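Local coordinates for ribosome-inactivating protein 3 (Zea mays, PDB 2PQI) that is a maize member of the ribosome-inactivating protein family, also known as B-32 protein, at residues A[112-116]-A[117-121]. Residues are numbered along the deposited sequence; the frame is centred on the assembly and turned at random.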
loop_
_atom_site.group_PDB
_atom_site.type_symbol
_atom_site.label_atom_id
_atom_site.label_comp_id
_atom_site.label_asym_id
_atom_site.label_seq_id
_atom_site.Cartn_x
_atom_site.Cartn_y
_atom_site.Cartn_z
ATOM N N ASP A 112 -9.550 0.186 11.022
ATOM C CA ASP A 112 -9.429 1.516 11.603
ATOM C C ASP A 112 -9.677 2.676 10.650
ATOM O O ASP A 112 -10.019 3.775 11.081
ATOM C CB ASP A 112 -8.029 1.679 12.216
ATOM C CG ASP A 112 -7.534 0.410 12.907
ATOM O OD1 ASP A 112 -8.249 -0.115 13.780
ATOM O OD2 ASP A 112 -6.424 -0.061 12.578
ATOM N N LEU A 113 -9.514 2.441 9.357
ATOM C CA LEU A 113 -9.679 3.516 8.399
ATOM C C LEU A 113 -11.068 3.655 7.811
ATOM O O LEU A 113 -11.515 4.770 7.530
ATOM C CB LEU A 113 -8.663 3.357 7.266
ATOM C CG LEU A 113 -7.184 3.444 7.673
ATOM C CD1 LEU A 113 -6.314 3.083 6.476
ATOM C CD2 LEU A 113 -6.856 4.857 8.183
ATOM N N ILE A 114 -11.765 2.538 7.642
ATOM C CA ILE A 114 -13.082 2.600 7.040
ATOM C C ILE A 114 -14.125 1.682 7.675
ATOM O O ILE A 114 -15.232 1.515 7.156
ATOM C CB ILE A 114 -12.957 2.298 5.531
ATOM C CG1 ILE A 114 -12.264 0.945 5.329
ATOM C CG2 ILE A 114 -12.168 3.426 4.845
ATOM C CD1 ILE A 114 -12.031 0.585 3.895
ATOM N N GLY A 115 -13.769 1.084 8.800
ATOM C CA GLY A 115 -14.704 0.211 9.470
ATOM C C GLY A 115 -14.937 -1.068 8.712
ATOM O O GLY A 115 -13.990 -1.702 8.244
ATOM N N ASN A 116 -16.200 -1.451 8.584
ATOM C CA ASN A 116 -16.546 -2.682 7.886
ATOM C C ASN A 116 -16.893 -2.449 6.421
ATOM O O ASN A 116 -17.383 -3.349 5.745
ATOM C CB ASN A 116 -17.713 -3.365 8.600
ATOM C CG ASN A 116 -18.842 -2.403 8.916
ATOM O OD1 ASN A 116 -19.424 -1.793 8.018
ATOM N ND2 ASN A 116 -19.155 -2.257 10.202
ATOM N N LYS A 117 -16.635 -1.242 5.935
ATOM C CA LYS A 117 -16.914 -0.924 4.550
ATOM C C LYS A 117 -16.006 -1.710 3.612
ATOM O O LYS A 117 -14.940 -2.178 4.013
ATOM C CB LYS A 117 -16.731 0.568 4.302
ATOM C CG LYS A 117 -17.958 1.395 4.611
ATOM C CD LYS A 117 -17.829 2.805 4.046
ATOM C CE LYS A 117 -19.172 3.521 4.058
ATOM N NZ LYS A 117 -20.191 2.766 3.266
ATOM N N GLY A 118 -16.436 -1.861 2.362
ATOM C CA GLY A 118 -15.642 -2.581 1.388
ATOM C C GLY A 118 -14.681 -1.646 0.676
ATOM O O GLY A 118 -14.939 -0.446 0.550
ATOM N N LEU A 119 -13.565 -2.193 0.205
ATOM C CA LEU A 119 -12.577 -1.394 -0.486
ATOM C C LEU A 119 -13.140 -0.764 -1.754
ATOM O O LEU A 119 -12.596 0.223 -2.262
ATOM C CB LEU A 119 -11.344 -2.242 -0.802
ATOM C CG LEU A 119 -10.249 -2.191 0.270
ATOM C CD1 LEU A 119 -10.773 -2.762 1.555
ATOM C CD2 LEU A 119 -9.029 -2.966 -0.181
ATOM N N GLU A 120 -14.241 -1.321 -2.252
ATOM C CA GLU A 120 -14.875 -0.790 -3.454
ATOM C C GLU A 120 -15.375 0.629 -3.218
ATOM O O GLU A 120 -15.528 1.398 -4.176
ATOM C CB GLU A 120 -16.044 -1.671 -3.888
ATOM C CG GLU A 120 -17.184 -1.792 -2.881
ATOM C CD GLU A 120 -16.983 -2.899 -1.844
ATOM O OE1 GLU A 120 -17.890 -3.074 -1.001
ATOM O OE2 GLU A 120 -15.941 -3.597 -1.864
ATOM N N THR A 121 -15.604 0.981 -1.947
ATOM C CA THR A 121 -16.106 2.313 -1.591
ATOM C C THR A 121 -15.067 3.424 -1.687
ATOM O O THR A 121 -15.404 4.599 -1.781
ATOM C CB THR A 121 -16.677 2.347 -0.155
ATOM O OG1 THR A 121 -15.606 2.275 0.794
ATOM C CG2 THR A 121 -17.633 1.181 0.073
HETATM O O HOH W 1 -12.898 -2.868 5.828
#
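The flat carboxamide of Asn116 meets the backbone N of Lys117 obliquely on one face, from its oxygen end: OD1 of Asn116 is 3.5 Å from N of Lys117, and that nitrogen stands well off the amide plane. The pair is not hydrogen-bonded; the N-H turns back to the Ile114 carbonyl instead. There the bond from Lys117 N to Ile114 O is 3.3 Å long with an angle of 158° at the hydrogen, straight but weak. The methylene CB of Lys117 also rests on this carbonyl, 3.4 Å from Ile114 O, and the rest of the lysine runs outward from the turn, bent at its last torsion.

The apolar part of the contact is Ile114 against Leu119. The CG1 branch of Ile114 lies between the backbone N and C (chi1 56°), and an extended second torsion sends CD1 across the turn to 4.3 Å from CD1 of Leu119. The pair lies between residues of two helices, Ile114 touching Val154 of helix 149-165 and Leu119 touching Val193 of helix 187-193.

A water lies between the carbonyls on both flanks of Asn116, 2.9 Å from Gly115 O and 2.8 Å from Lys117 O. It can donate to either, but acceptors around it outnumber its protons, so which ones it serves is left open. Farther along, Gly118 O accepts two bonds from one residue: Thr121 OG1 at 2.8 Å, nearly in line with the C=O bond (169°), and Thr121 N at 3.0 Å. Together they hold Thr121 back on the Gly118 carbonyl, just before the 3-10 segment 119-121.

Gly115, with positive phi, is the first residue to leave the helical conformation, and Ile114 to Lys117 form a type II' beta turn, whose second position favours glycine. The geometry is that of a surface turn ending helix 110-114 and leading through a 3-10 segment toward helix 126-137 of the ribosome-inactivating protein fold.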